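Local coordinates for uncharacterized protein (PDB 4R1D) that probably acts as a calcium-binding lipase of the alpha/beta hydrolase family, the type VI secretion effector Tle4, which forms a complex with its partner Tli4, at residues L49-I54 and Y200-W205; M248-V253 and Y271-G276. All blocks are in the same frame, centred on the assembly; numbering follows the deposited sequence. Where two conformers were deposited one is given.

Overall arrangement
From the N terminus, strand 48-54 is laid down first, and contact 1 closes a long loop of 145 residues when strand 201-206 returns beside it; helix 141-155 and the calcium ligands Glu152 and Asp156 belong to that loop. Only after it has closed does contact 2 open, joining strands 250-255 and 274-280 across a short link that carries helix 258-267. The two contacts therefore follow in series, neither crossing nor enclosing the other. They meet in space because strand 48-54 also borders strand 250-255, where Ile52 N lies 2.9 Å from Ile251 O. Together they order four neighbouring strands of the parallel sheet as 201-206, 48-54, 250-255, 274-280.

Contact 1 (L49-I54 and Y200-W205); sequences LPVIFI and YQFDVW. With CA (calcium ion), chain C.
Leu49 brings its CD2 methyl to 3.5 Å from Phe202 CE1, the two side chains lying side by side and pointing the same way. The same methyl lies over one face of the Tyr200 ring, 4.1 Å from Tyr200 CG. Chi1 of -169° carries Leu49 CG beside the carbonyl carbon, on the face it shares with Phe202. Val51 CG2 meets Phe202 CD1 at the ring's edge, 4.0 Å away. On the other face, Ile52 CD1 reaches Trp205 CB and Pro50 CB approaches Trp205 CD1, apolar groups suited to a buried layer. The backbones pair as parallel strands at the border of an alpha/beta hydrolase sheet, 201-206 being outermost: Leu49 N bonds to Gln201 O from above its carbonyl plane (37°), Val51 N to Asp203 O (2.9 Å), Trp205 N to Val51 O (2.8 Å) and Phe53 N to Trp205 O (2.8 Å). Donors toward 201-205 come from Leu49, Val51 and Phe53, so the N-H that Pro50 lacks is not needed. Asp203 N, though buried, finds no partner. Phe202 O binds calcium at 2.4 Å, beside Asp203 OD1 at 2.5 Å; two waters, Glu152 and Asp156 also contribute. Glu152 accepts from Val204 N, tying the metal site to the strand. Tyr234 OH, on helix 215-238, hydrogen-bonds both Asp203 OD2 and Trp205 NE1, while helix 542-556 covers Leu49 and Phe202 on the opposite face.

Contact 2 (M248-V253 and Y271-G276); sequences MKVILV and YERVLG
Arg273 NH1 is gripped by two carbonyls, Met248 O at 2.8 Å from NH1 and, outside the two segments, Met245 O. Met248 O lies in the guanidinium plane, and the N-H...O angle is 158°. Bends at chi2 (75°) and chi3 (78°) place CD and NE beside the Met248 carbonyl, CD 3.3 Å from Met248 O. Glu227 OE2, on helix 215-238, forms a salt bridge with Arg273 NE and also hydrogen-bonds Tyr271 OH; a long, branched donor thus suits this position. Beyond the arginine, Val250 N bonds to Arg273 O, and Leu275 N reaches Val250 O (2.8 Å) almost straight. These strands belong to the beta-alpha-beta unit 250-255, 258-267, 274-280; the place of 250-255 in the sheet is consistent with the alpha/beta hydrolase strand that leads into the nucleophile elbow. The next bond runs from Leu252 N to Gly276 O at 3.2 Å, so Leu275 and Gly276 both stand opposite Ile251, a beta bulge. Glycine readily takes the fully extended backbone found there. Val274 sets both methyls against Leu252 CG, CG1 at 3.8 Å, the side chains crossing at about a right angle. At the more exposed end, near Glu272, Lys249 is bent at chi2 and chi4 and lays CD 3.3 Å from Glu272 O, and a water donates to Glu272 O while receiving a weak bond from Lys249 NZ.

Contact 1 (L49-I54 and Y200-W205)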
ATOM      1  N   LEU A  49      -3.038 -27.885  -9.526  1.00 19.27           N
ATOM      2  CA  LEU A  49      -4.088 -27.178  -8.808  1.00 17.89           C
ATOM      3  C   LEU A  49      -3.423 -25.999  -8.106  1.00 20.47           C
ATOM      4  O   LEU A  49      -2.923 -26.137  -6.988  1.00 22.18           O
ATOM      5  CB  LEU A  49      -4.755 -28.110  -7.783  1.00 16.86           C
ATOM      6  CG  LEU A  49      -6.041 -27.618  -7.118  1.00 23.72           C
ATOM      7  CD1 LEU A  49      -6.951 -27.033  -8.158  1.00 25.45           C
ATOM      8  CD2 LEU A  49      -6.760 -28.747  -6.360  1.00 17.89           C
ATOM      9  N   PRO A  50      -3.385 -24.832  -8.767  1.00 16.91           N
ATOM     10  CA  PRO A  50      -2.647 -23.722  -8.158  1.00 14.42           C
ATOM     11  C   PRO A  50      -3.311 -23.180  -6.898  1.00 14.81           C
ATOM     12  O   PRO A  50      -4.522 -23.022  -6.858  1.00 16.25           O
ATOM     13  CB  PRO A  50      -2.647 -22.644  -9.260  1.00 16.54           C
ATOM     14  CG  PRO A  50      -2.872 -23.387 -10.521  1.00 15.38           C
ATOM     15  CD  PRO A  50      -3.828 -24.509 -10.131  1.00 15.98           C
ATOM     16  N   VAL A  51      -2.490 -22.909  -5.891  1.00 16.21           N
ATOM     17  CA  VAL A  51      -2.921 -22.221  -4.684  1.00 12.42           C
ATOM     18  C   VAL A  51      -2.411 -20.787  -4.783  1.00 13.27           C
ATOM     19  O   VAL A  51      -1.210 -20.572  -4.844  1.00 14.95           O
ATOM     20  CB  VAL A  51      -2.356 -22.908  -3.437  1.00 16.70           C
ATOM     21  CG1 VAL A  51      -2.688 -22.112  -2.177  1.00 15.83           C
ATOM     22  CG2 VAL A  51      -2.921 -24.339  -3.338  1.00 15.72           C
ATOM     23  N   ILE A  52      -3.324 -19.815  -4.796  1.00 13.48           N
ATOM     24  CA  ILE A  52      -2.952 -18.415  -4.953  1.00 14.60           C
ATOM     25  C   ILE A  52      -2.996 -17.735  -3.592  1.00 16.19           C
ATOM     26  O   ILE A  52      -4.060 -17.617  -2.990  1.00 14.01           O
ATOM     27  CB  ILE A  52      -3.944 -17.665  -5.872  1.00 14.69           C
ATOM     28  CG1 ILE A  52      -4.237 -18.470  -7.144  1.00 15.23           C
ATOM     29  CG2 ILE A  52      -3.403 -16.259  -6.208  1.00 16.76           C
ATOM     30  CD1 ILE A  52      -3.018 -18.748  -8.014  1.00 17.18           C
ATOM     31  N   PHE A  53      -1.842 -17.296  -3.108  1.00 14.10           N
ATOM     32  CA  PHE A  53      -1.792 -16.655  -1.807  1.00 11.15           C
ATOM     33  C   PHE A  53      -1.940 -15.160  -2.005  1.00 15.44           C
ATOM     34  O   PHE A  53      -1.227 -14.563  -2.816  1.00 15.29           O
ATOM     35  CB  PHE A  53      -0.471 -16.974  -1.104  1.00 14.02           C
ATOM     36  CG  PHE A  53      -0.390 -16.423   0.277  1.00 12.77           C
ATOM     37  CD1 PHE A  53      -0.961 -17.102   1.336  1.00 15.14           C
ATOM     38  CD2 PHE A  53       0.235 -15.209   0.516  1.00 11.76           C
ATOM     39  CE1 PHE A  53      -0.892 -16.600   2.613  1.00 14.72           C
ATOM     40  CE2 PHE A  53       0.307 -14.700   1.805  1.00 14.46           C
ATOM     41  CZ  PHE A  53      -0.271 -15.402   2.851  1.00 16.27           C
ATOM     42  N   ILE A  54      -2.892 -14.569  -1.291  1.00 13.29           N
ATOM     43  CA  ILE A  54      -3.142 -13.153  -1.385  1.00 15.30           C
ATOM     44  C   ILE A  54      -2.847 -12.539  -0.023  1.00 13.61           C
ATOM     45  O   ILE A  54      -3.516 -12.858   0.965  1.00 14.75           O
ATOM     46  CB  ILE A  54      -4.599 -12.860  -1.793  1.00 13.48           C
ATOM     47  CG1 ILE A  54      -4.980 -13.669  -3.044  1.00 15.15           C
ATOM     48  CG2 ILE A  54      -4.813 -11.343  -1.977  1.00 12.50           C
ATOM     49  CD1 ILE A  54      -6.419 -13.452  -3.536  1.00 14.91           C
ATOM     50  N   TYR A 200      -3.511 -34.526  -7.034  1.00 18.79           N
ATOM     51  CA  TYR A 200      -3.239 -33.213  -7.622  1.00 20.77           C
ATOM     52  C   TYR A 200      -1.855 -32.685  -7.266  1.00 24.39           C
ATOM     53  O   TYR A 200      -1.316 -33.020  -6.220  1.00 19.59           O
ATOM     54  CB  TYR A 200      -4.286 -32.200  -7.168  1.00 20.64           C
ATOM     55  CG  TYR A 200      -5.674 -32.534  -7.627  1.00 19.19           C
ATOM     56  CD1 TYR A 200      -6.163 -32.055  -8.837  1.00 23.83           C
ATOM     57  CD2 TYR A 200      -6.494 -33.346  -6.859  1.00 25.65           C
ATOM     58  CE1 TYR A 200      -7.442 -32.368  -9.262  1.00 24.94           C
ATOM     59  CE2 TYR A 200      -7.767 -33.662  -7.275  1.00 26.89           C
ATOM     60  CZ  TYR A 200      -8.234 -33.175  -8.474  1.00 26.72           C
ATOM     61  OH  TYR A 200      -9.507 -33.498  -8.875  1.00 34.27           O
ATOM     62  N   GLN A 201      -1.279 -31.871  -8.149  1.00 23.61           N
ATOM     63  CA  GLN A 201      -0.019 -31.198  -7.842  1.00 20.12           C
ATOM     64  C   GLN A 201      -0.293 -29.746  -7.466  1.00 21.54           C
ATOM     65  O   GLN A 201      -0.687 -28.933  -8.311  1.00 22.24           O
ATOM     66  CB  GLN A 201       0.952 -31.264  -9.027  1.00 26.37           C
ATOM     67  CG  GLN A 201       1.406 -32.677  -9.394  1.00 38.40           C
ATOM     68  CD  GLN A 201       0.348 -33.466 -10.152  1.00 43.51           C
ATOM     69  OE1 GLN A 201      -0.588 -32.892 -10.703  1.00 46.42           O
ATOM     70  NE2 GLN A 201       0.493 -34.786 -10.179  1.00 48.08           N
ATOM     71  N   PHE A 202      -0.101 -29.422  -6.192  1.00 20.52           N
ATOM     72  CA  PHE A 202      -0.363 -28.073  -5.721  1.00 15.60           C
ATOM     73  C   PHE A 202       0.919 -27.275  -5.844  1.00 17.93           C
ATOM     74  O   PHE A 202       1.992 -27.785  -5.555  1.00 19.01           O
ATOM     75  CB  PHE A 202      -0.807 -28.090  -4.263  1.00 15.53           C
ATOM     76  CG  PHE A 202      -2.055 -28.891  -4.014  1.00 16.43           C
ATOM     77  CD1 PHE A 202      -3.298 -28.273  -3.991  1.00 15.50           C
ATOM     78  CD2 PHE A 202      -1.988 -30.263  -3.808  1.00 19.39           C
ATOM     79  CE1 PHE A 202      -4.450 -29.009  -3.759  1.00 18.33           C
ATOM     80  CE2 PHE A 202      -3.142 -31.007  -3.578  1.00 17.66           C
ATOM     81  CZ  PHE A 202      -4.368 -30.378  -3.548  1.00 17.71           C
ATOM     82  N   ASP A 203       0.801 -26.032  -6.288  1.00 16.17           N
ATOM     83  CA  ASP A 203       1.918 -25.086  -6.307  1.00 15.88           C
ATOM     84  C   ASP A 203       1.404 -23.758  -5.756  1.00 13.49           C
ATOM     85  O   ASP A 203       0.333 -23.300  -6.158  1.00 15.42           O
ATOM     86  CB  ASP A 203       2.383 -24.825  -7.738  1.00 14.65           C
ATOM     87  CG  ASP A 203       3.172 -25.978  -8.338  1.00 22.52           C
ATOM     88  OD1 ASP A 203       3.814 -26.743  -7.592  1.00 21.87           O
ATOM     89  OD2 ASP A 203       3.173 -26.091  -9.582  1.00 23.43           O
ATOM     90  N   VAL A 204       2.166 -23.136  -4.864  1.00 13.56           N
ATOM     91  CA  VAL A 204       1.736 -21.863  -4.272  1.00 16.38           C
ATOM     92  C   VAL A 204       2.305 -20.683  -5.054  1.00 17.17           C
ATOM     93  O   VAL A 204       3.522 -20.549  -5.176  1.00 18.11           O
ATOM     94  CB  VAL A 204       2.202 -21.737  -2.816  1.00 14.23           C
ATOM     95  CG1 VAL A 204       1.723 -20.410  -2.214  1.00 15.10           C
ATOM     96  CG2 VAL A 204       1.687 -22.935  -1.973  1.00 15.02           C
ATOM     97  N   TRP A 205       1.416 -19.825  -5.554  1.00 14.09           N
ATOM     98  CA  TRP A 205       1.799 -18.622  -6.283  1.00 17.12           C
ATOM     99  C   TRP A 205       1.390 -17.427  -5.438  1.00 15.72           C
ATOM    100  O   TRP A 205       0.396 -17.489  -4.727  1.00 16.02           O
ATOM    101  CB  TRP A 205       1.082 -18.563  -7.632  1.00 16.80           C
ATOM    102  CG  TRP A 205       1.520 -19.647  -8.561  1.00 14.83           C
ATOM    103  CD1 TRP A 205       1.162 -20.964  -8.507  1.00 17.65           C
ATOM    104  CD2 TRP A 205       2.398 -19.512  -9.689  1.00 15.31           C
ATOM    105  NE1 TRP A 205       1.759 -21.657  -9.539  1.00 16.54           N
ATOM    106  CE2 TRP A 205       2.531 -20.790 -10.270  1.00 14.55           C
ATOM    107  CE3 TRP A 205       3.088 -18.435 -10.258  1.00 17.54           C
ATOM    108  CZ2 TRP A 205       3.317 -21.021 -11.401  1.00 18.57           C
ATOM    109  CZ3 TRP A 205       3.873 -18.664 -11.381  1.00 19.99           C
ATOM    110  CH2 TRP A 205       3.986 -19.952 -11.935  1.00 17.46           C
TER
HETATM  111 CA    CA C 601       4.372 -28.020  -5.554  1.00 22.22          CA
HETATM  112  O   HOH W   1       6.722 -27.723  -6.561  1.00 29.64           O
HETATM  113  O   HOH W   2       4.346 -29.966  -7.335  1.00 28.46           O

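Contact 2 (M248-V253 and Y271-G276)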
ATOM      1  N   MET A 248      -9.177 -25.663 -15.828  1.00 18.59           N
ATOM      2  CA  MET A 248      -8.365 -25.497 -14.623  1.00 21.59           C
ATOM      3  C   MET A 248      -9.086 -24.637 -13.571  1.00 20.70           C
ATOM      4  O   MET A 248      -9.846 -23.725 -13.913  1.00 18.29           O
ATOM      5  CB  MET A 248      -6.983 -24.924 -14.951  1.00 22.59           C
ATOM      6  CG  MET A 248      -5.995 -25.980 -15.459  1.00 24.82           C
ATOM      7  SD  MET A 248      -4.333 -25.334 -15.700  1.00 26.19           S
ATOM      8  CE  MET A 248      -3.792 -25.131 -13.998  1.00 22.10           C
ATOM      9  N   LYS A 249      -8.864 -24.958 -12.299  1.00 19.91           N
ATOM     10  CA  LYS A 249      -9.395 -24.164 -11.185  1.00 20.65           C
ATOM     11  C   LYS A 249      -8.257 -23.818 -10.223  1.00 17.59           C
ATOM     12  O   LYS A 249      -7.225 -24.473 -10.219  1.00 16.86           O
ATOM     13  CB  LYS A 249     -10.466 -24.949 -10.421  1.00 21.76           C
ATOM     14  CG  LYS A 249     -11.720 -25.307 -11.229  1.00 26.49           C
ATOM     15  CD  LYS A 249     -12.576 -24.095 -11.504  1.00 29.42           C
ATOM     16  CE  LYS A 249     -13.860 -24.463 -12.249  1.00 32.39           C
ATOM     17  NZ  LYS A 249     -14.901 -25.003 -11.337  1.00 37.53           N
ATOM     18  N   VAL A 250      -8.446 -22.799  -9.393  1.00 13.49           N
ATOM     19  CA  VAL A 250      -7.432 -22.460  -8.391  1.00 11.94           C
ATOM     20  C   VAL A 250      -8.100 -22.315  -7.023  1.00 15.22           C
ATOM     21  O   VAL A 250      -9.316 -22.176  -6.926  1.00 15.91           O
ATOM     22  CB  VAL A 250      -6.705 -21.132  -8.719  1.00 15.93           C
ATOM     23  CG1 VAL A 250      -6.066 -21.186 -10.108  1.00 19.00           C
ATOM     24  CG2 VAL A 250      -7.680 -19.967  -8.625  1.00 17.64           C
ATOM     25  N   ILE A 251      -7.305 -22.348  -5.965  1.00 14.66           N
ATOM     26  CA  ILE A 251      -7.821 -22.132  -4.612  1.00 13.77           C
ATOM     27  C   ILE A 251      -7.153 -20.890  -4.053  1.00 15.07           C
ATOM     28  O   ILE A 251      -5.936 -20.775  -4.104  1.00 15.29           O
ATOM     29  CB  ILE A 251      -7.495 -23.325  -3.706  1.00 15.75           C
ATOM     30  CG1 ILE A 251      -8.166 -24.588  -4.245  1.00 16.73           C
ATOM     31  CG2 ILE A 251      -7.923 -23.051  -2.260  1.00 14.81           C
ATOM     32  CD1 ILE A 251      -7.634 -25.868  -3.619  1.00 20.48           C
ATOM     33  N   LEU A 252      -7.940 -19.956  -3.531  1.00 14.17           N
ATOM     34  CA  LEU A 252      -7.375 -18.743  -2.932  1.00 14.43           C
ATOM     35  C   LEU A 252      -7.089 -18.973  -1.450  1.00 14.96           C
ATOM     36  O   LEU A 252      -7.886 -19.603  -0.754  1.00 14.90           O
ATOM     37  CB  LEU A 252      -8.349 -17.557  -3.066  1.00 12.58           C
ATOM     38  CG  LEU A 252      -8.825 -17.195  -4.472  1.00 13.84           C
ATOM     39  CD1 LEU A 252      -9.651 -15.912  -4.463  1.00 12.62           C
ATOM     40  CD2 LEU A 252      -7.627 -17.041  -5.414  1.00 16.96           C
ATOM     41  N   VAL A 253      -5.951 -18.476  -0.978  1.00 14.48           N
ATOM     42  CA  VAL A 253      -5.641 -18.471   0.455  1.00 12.94           C
ATOM     43  C   VAL A 253      -5.249 -17.038   0.767  1.00 16.13           C
ATOM     44  O   VAL A 253      -4.292 -16.502   0.187  1.00 14.08           O
ATOM     45  CB  VAL A 253      -4.499 -19.450   0.799  1.00 13.38           C
ATOM     46  CG1 VAL A 253      -4.126 -19.332   2.260  1.00 15.64           C
ATOM     47  CG2 VAL A 253      -4.908 -20.891   0.443  1.00 13.69           C
ATOM     48  N   TYR A 271     -16.293 -15.183 -11.678  1.00 27.38           N
ATOM     49  CA  TYR A 271     -14.964 -15.773 -11.699  1.00 24.11           C
ATOM     50  C   TYR A 271     -15.008 -17.162 -11.105  1.00 24.67           C
ATOM     51  O   TYR A 271     -14.549 -17.400  -9.986  1.00 24.78           O
ATOM     52  CB  TYR A 271     -13.949 -14.887 -10.977  1.00 20.70           C
ATOM     53  CG  TYR A 271     -12.531 -15.175 -11.382  1.00 21.59           C
ATOM     54  CD1 TYR A 271     -12.130 -15.051 -12.711  1.00 20.82           C
ATOM     55  CD2 TYR A 271     -11.593 -15.586 -10.450  1.00 17.69           C
ATOM     56  CE1 TYR A 271     -10.836 -15.324 -13.088  1.00 20.68           C
ATOM     57  CE2 TYR A 271     -10.293 -15.854 -10.817  1.00 17.00           C
ATOM     58  CZ  TYR A 271      -9.922 -15.722 -12.138  1.00 21.95           C
ATOM     59  OH  TYR A 271      -8.631 -15.992 -12.507  1.00 19.93           O
ATOM     60  N   GLU A 272     -15.572 -18.073 -11.888  1.00 23.83           N
ATOM     61  CA  GLU A 272     -15.744 -19.466 -11.513  0.56 23.12           C
ATOM     62  C   GLU A 272     -14.409 -20.202 -11.469  1.00 20.33           C
ATOM     63  O   GLU A 272     -14.335 -21.339 -11.024  1.00 24.33           O
ATOM     64  CB  GLU A 272     -16.681 -20.148 -12.519  0.56 27.54           C
ATOM     65  CG  GLU A 272     -18.074 -19.518 -12.617  0.56 30.22           C
ATOM     66  CD  GLU A 272     -18.085 -18.125 -13.244  0.56 30.27           C
ATOM     67  OE1 GLU A 272     -17.172 -17.793 -14.037  0.56 26.97           O
ATOM     68  OE2 GLU A 272     -19.028 -17.358 -12.941  0.56 36.95           O
ATOM     69  N   ARG A 273     -13.356 -19.546 -11.957  1.00 17.37           N
ATOM     70  CA  ARG A 273     -12.001 -20.099 -11.899  1.00 17.56           C
ATOM     71  C   ARG A 273     -11.633 -20.503 -10.468  1.00 18.70           C
ATOM     72  O   ARG A 273     -10.841 -21.423 -10.246  1.00 18.52           O
ATOM     73  CB  ARG A 273     -10.990 -19.067 -12.416  1.00 19.18           C
ATOM     74  CG  ARG A 273      -9.557 -19.526 -12.389  1.00 20.58           C
ATOM     75  CD  ARG A 273      -9.301 -20.517 -13.516  1.00 21.67           C
ATOM     76  NE  ARG A 273      -9.152 -19.861 -14.816  1.00 19.16           N
ATOM     77  CZ  ARG A 273      -9.161 -20.527 -15.965  1.00 23.45           C
ATOM     78  NH1 ARG A 273      -9.338 -21.843 -15.946  1.00 18.43           N
ATOM     79  NH2 ARG A 273      -8.993 -19.893 -17.120  1.00 20.76           N
ATOM     80  N   VAL A 274     -12.202 -19.801  -9.495  1.00 16.61           N
ATOM     81  CA  VAL A 274     -11.895 -20.070  -8.091  1.00 16.42           C
ATOM     82  C   VAL A 274     -12.777 -21.185  -7.535  1.00 14.43           C
ATOM     83  O   VAL A 274     -14.007 -21.087  -7.526  1.00 17.20           O
ATOM     84  CB  VAL A 274     -11.972 -18.781  -7.217  1.00 16.33           C
ATOM     85  CG1 VAL A 274     -11.853 -19.120  -5.732  1.00 14.93           C
ATOM     86  CG2 VAL A 274     -10.881 -17.779  -7.646  1.00 14.35           C
ATOM     87  N   LEU A 275     -12.129 -22.254  -7.077  1.00 16.68           N
ATOM     88  CA  LEU A 275     -12.832 -23.445  -6.600  1.00 16.75           C
ATOM     89  C   LEU A 275     -13.340 -23.252  -5.179  1.00 14.67           C
ATOM     90  O   LEU A 275     -14.392 -23.787  -4.795  1.00 17.47           O
ATOM     91  CB  LEU A 275     -11.897 -24.657  -6.642  1.00 16.32           C
ATOM     92  CG  LEU A 275     -12.509 -26.036  -6.396  1.00 19.29           C
ATOM     93  CD1 LEU A 275     -13.575 -26.319  -7.452  1.00 20.44           C
ATOM     94  CD2 LEU A 275     -11.416 -27.088  -6.434  1.00 21.19           C
ATOM     95  N   GLY A 276     -12.587 -22.493  -4.397  1.00 15.36           N
ATOM     96  CA  GLY A 276     -12.919 -22.256  -3.005  1.00 11.71           C
ATOM     97  C   GLY A 276     -11.952 -21.252  -2.404  1.00 16.15           C
ATOM     98  O   GLY A 276     -10.951 -20.888  -3.022  1.00 15.94           O
TER
HETATM   99  O   HOH W   3     -15.931 -22.708  -9.016  1.00 26.89           O